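Local coordinates for protein group II chitinase (PDB 6JAX) that probably hydrolyses internal linkages of chitin, this chain being a glycosyl hydrolase family 18 domain of a much longer, multi-domain insect chitinase, at residues A[17-22]-A[54-59]. Numbering follows the deposited sequence.
With GCS (2-amino-2-deoxy-beta-D-glucopyranose), chain C.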
# COMPACT_ATOMS: atom_id res chain seq x y z
N SER A 17 -10.28 -9.84 -2.39
CA SER A 17 -10.33 -9.83 -3.84
C SER A 17 -10.92 -11.13 -4.40
O SER A 17 -11.24 -11.19 -5.59
CB SER A 17 -8.93 -9.58 -4.42
OG SER A 17 -7.99 -10.56 -4.01
N TRP A 18 -11.09 -12.14 -3.55
CA TRP A 18 -11.77 -13.37 -3.94
C TRP A 18 -13.23 -13.11 -4.29
O TRP A 18 -13.79 -13.76 -5.18
CB TRP A 18 -11.69 -14.36 -2.78
CG TRP A 18 -12.02 -15.77 -3.08
CD1 TRP A 18 -11.79 -16.44 -4.25
CD2 TRP A 18 -12.60 -16.71 -2.18
NE1 TRP A 18 -12.20 -17.75 -4.13
CE2 TRP A 18 -12.70 -17.94 -2.87
CE3 TRP A 18 -13.03 -16.64 -0.85
CZ2 TRP A 18 -13.23 -19.08 -2.28
CZ3 TRP A 18 -13.56 -17.78 -0.26
CH2 TRP A 18 -13.66 -18.98 -0.98
N TYR A 19 -13.86 -12.18 -3.57
CA TYR A 19 -15.29 -11.91 -3.66
C TYR A 19 -15.56 -10.84 -4.71
O TYR A 19 -16.02 -9.73 -4.41
CB TYR A 19 -15.83 -11.47 -2.31
CG TYR A 19 -15.58 -12.43 -1.16
CD1 TYR A 19 -16.40 -13.53 -0.96
CD2 TYR A 19 -14.52 -12.22 -0.27
CE1 TYR A 19 -16.18 -14.41 0.08
CE2 TYR A 19 -14.30 -13.10 0.80
CZ TYR A 19 -15.14 -14.19 0.96
OH TYR A 19 -14.95 -15.08 2.00
N ARG A 20 -15.22 -11.17 -5.95
CA ARG A 20 -15.43 -10.32 -7.10
C ARG A 20 -15.96 -11.16 -8.25
O ARG A 20 -15.64 -12.35 -8.35
CB ARG A 20 -14.12 -9.63 -7.54
CG ARG A 20 -13.65 -8.63 -6.50
CD ARG A 20 -12.42 -7.83 -6.93
NE ARG A 20 -12.10 -6.88 -5.86
CZ ARG A 20 -10.88 -6.44 -5.58
NH1 ARG A 20 -9.84 -6.86 -6.29
NH2 ARG A 20 -10.69 -5.60 -4.57
N PRO A 21 -16.78 -10.58 -9.12
CA PRO A 21 -17.39 -11.36 -10.20
C PRO A 21 -16.45 -11.57 -11.38
O PRO A 21 -15.52 -10.79 -11.62
CB PRO A 21 -18.57 -10.48 -10.62
CG PRO A 21 -18.06 -9.09 -10.39
CD PRO A 21 -17.21 -9.18 -9.13
N GLY A 22 -16.72 -12.65 -12.12
CA GLY A 22 -16.06 -12.87 -13.40
C GLY A 22 -14.55 -12.77 -13.31
O GLY A 22 -13.90 -13.37 -12.45
N ALA A 54 -8.07 -13.94 12.67
CA ALA A 54 -8.36 -13.94 11.24
C ALA A 54 -9.53 -13.02 10.93
O ALA A 54 -10.52 -12.95 11.66
CB ALA A 54 -8.69 -15.36 10.76
N HIS A 55 -9.40 -12.31 9.80
CA HIS A 55 -10.41 -11.37 9.34
C HIS A 55 -11.60 -12.07 8.68
O HIS A 55 -12.74 -11.62 8.82
CB HIS A 55 -9.77 -10.40 8.35
CG HIS A 55 -10.74 -9.62 7.53
ND1 HIS A 55 -11.05 -9.96 6.23
CD2 HIS A 55 -11.45 -8.50 7.81
CE1 HIS A 55 -11.93 -9.09 5.75
NE2 HIS A 55 -12.19 -8.20 6.69
N ASP A 56 -11.35 -13.17 7.99
CA ASP A 56 -12.40 -13.83 7.20
C ASP A 56 -12.17 -15.34 7.33
O ASP A 56 -11.40 -15.91 6.56
CB ASP A 56 -12.32 -13.35 5.75
CG ASP A 56 -13.29 -14.07 4.82
OD1 ASP A 56 -14.12 -14.87 5.29
OD2 ASP A 56 -13.21 -13.82 3.61
N THR A 57 -12.83 -15.97 8.30
CA THR A 57 -12.52 -17.38 8.55
C THR A 57 -12.85 -18.25 7.34
O THR A 57 -12.15 -19.24 7.09
CB THR A 57 -13.26 -17.90 9.78
OG1 THR A 57 -14.66 -17.66 9.63
CG2 THR A 57 -12.75 -17.17 11.02
N TRP A 58 -13.89 -17.91 6.58
CA TRP A 58 -14.26 -18.72 5.42
C TRP A 58 -13.10 -18.82 4.43
O TRP A 58 -12.79 -19.91 3.93
CB TRP A 58 -15.51 -18.16 4.74
CG TRP A 58 -15.93 -18.86 3.46
CD1 TRP A 58 -16.02 -18.30 2.21
CD2 TRP A 58 -16.36 -20.22 3.31
NE1 TRP A 58 -16.48 -19.23 1.30
CE2 TRP A 58 -16.68 -20.42 1.95
CE3 TRP A 58 -16.48 -21.30 4.19
CZ2 TRP A 58 -17.13 -21.65 1.45
CZ3 TRP A 58 -16.92 -22.52 3.69
CH2 TRP A 58 -17.23 -22.69 2.34
N SER A 59 -12.46 -17.70 4.11
CA SER A 59 -11.34 -17.79 3.17
C SER A 59 -10.05 -18.19 3.89
O SER A 59 -9.42 -19.19 3.52
CB SER A 59 -11.15 -16.46 2.43
OG SER A 59 -10.88 -15.41 3.35
C1 GCS C . -17.61 -10.66 2.41
C2 GCS C . -16.32 -10.97 3.14
C3 GCS C . -15.54 -9.75 3.52
C4 GCS C . -15.39 -8.64 2.50
C5 GCS C . -16.67 -8.52 1.62
C6 GCS C . -16.42 -7.98 0.25
N2 GCS C . -16.70 -11.78 4.34
O1 GCS C . -18.16 -11.83 1.97
O3 GCS C . -14.21 -10.22 3.88
O4 GCS C . -15.12 -7.41 3.23
O5 GCS C . -17.32 -9.78 1.25
O6 GCS C . -17.59 -8.30 -0.48
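Y19 reaches from the loop after strand 8-14 to D56, its OH donating a 2.7 Å hydrogen bond to D56 OD2. OD2 accepts through its syn lone pair and lies at the edge of the phenol ring, in its plane, while the carboxylate as a whole is tilted 30° from the ring. D56 is also the N-cap of helix 57-62: D56 OD1 takes a weak, nearly straight bond from S59 N at 3.5 Å. With CG anti to the backbone N (chi1 175°), the D56 side chain can serve both the helix end and the tyrosine. The Y19-D56 bond and the cap are the close-fitting part; beside them, CB of buried S59 packs 3.8 Å from W18 CE3. The outer side is looser. There the exposed indole of W58 meets W18 with CZ3 3.5 Å from W58 CD1, but the planes, 29° apart, are slid past each other and barely overlap. W58 CD1 further approaches the edge of Y19, 3.4 Å from its OH. One face of the Y19 ring carries a glucosamine unit, whose O1 sits over the ring centre, while H55 CE1 comes within 3.2 Å of O3 of the same sugar. Both segments thus line the saccharide-binding surface of this TIM-barrel domain: the carboxylate that caps a helix also holds the phenol end of Y19, which would help to keep the ring turned toward the sugar.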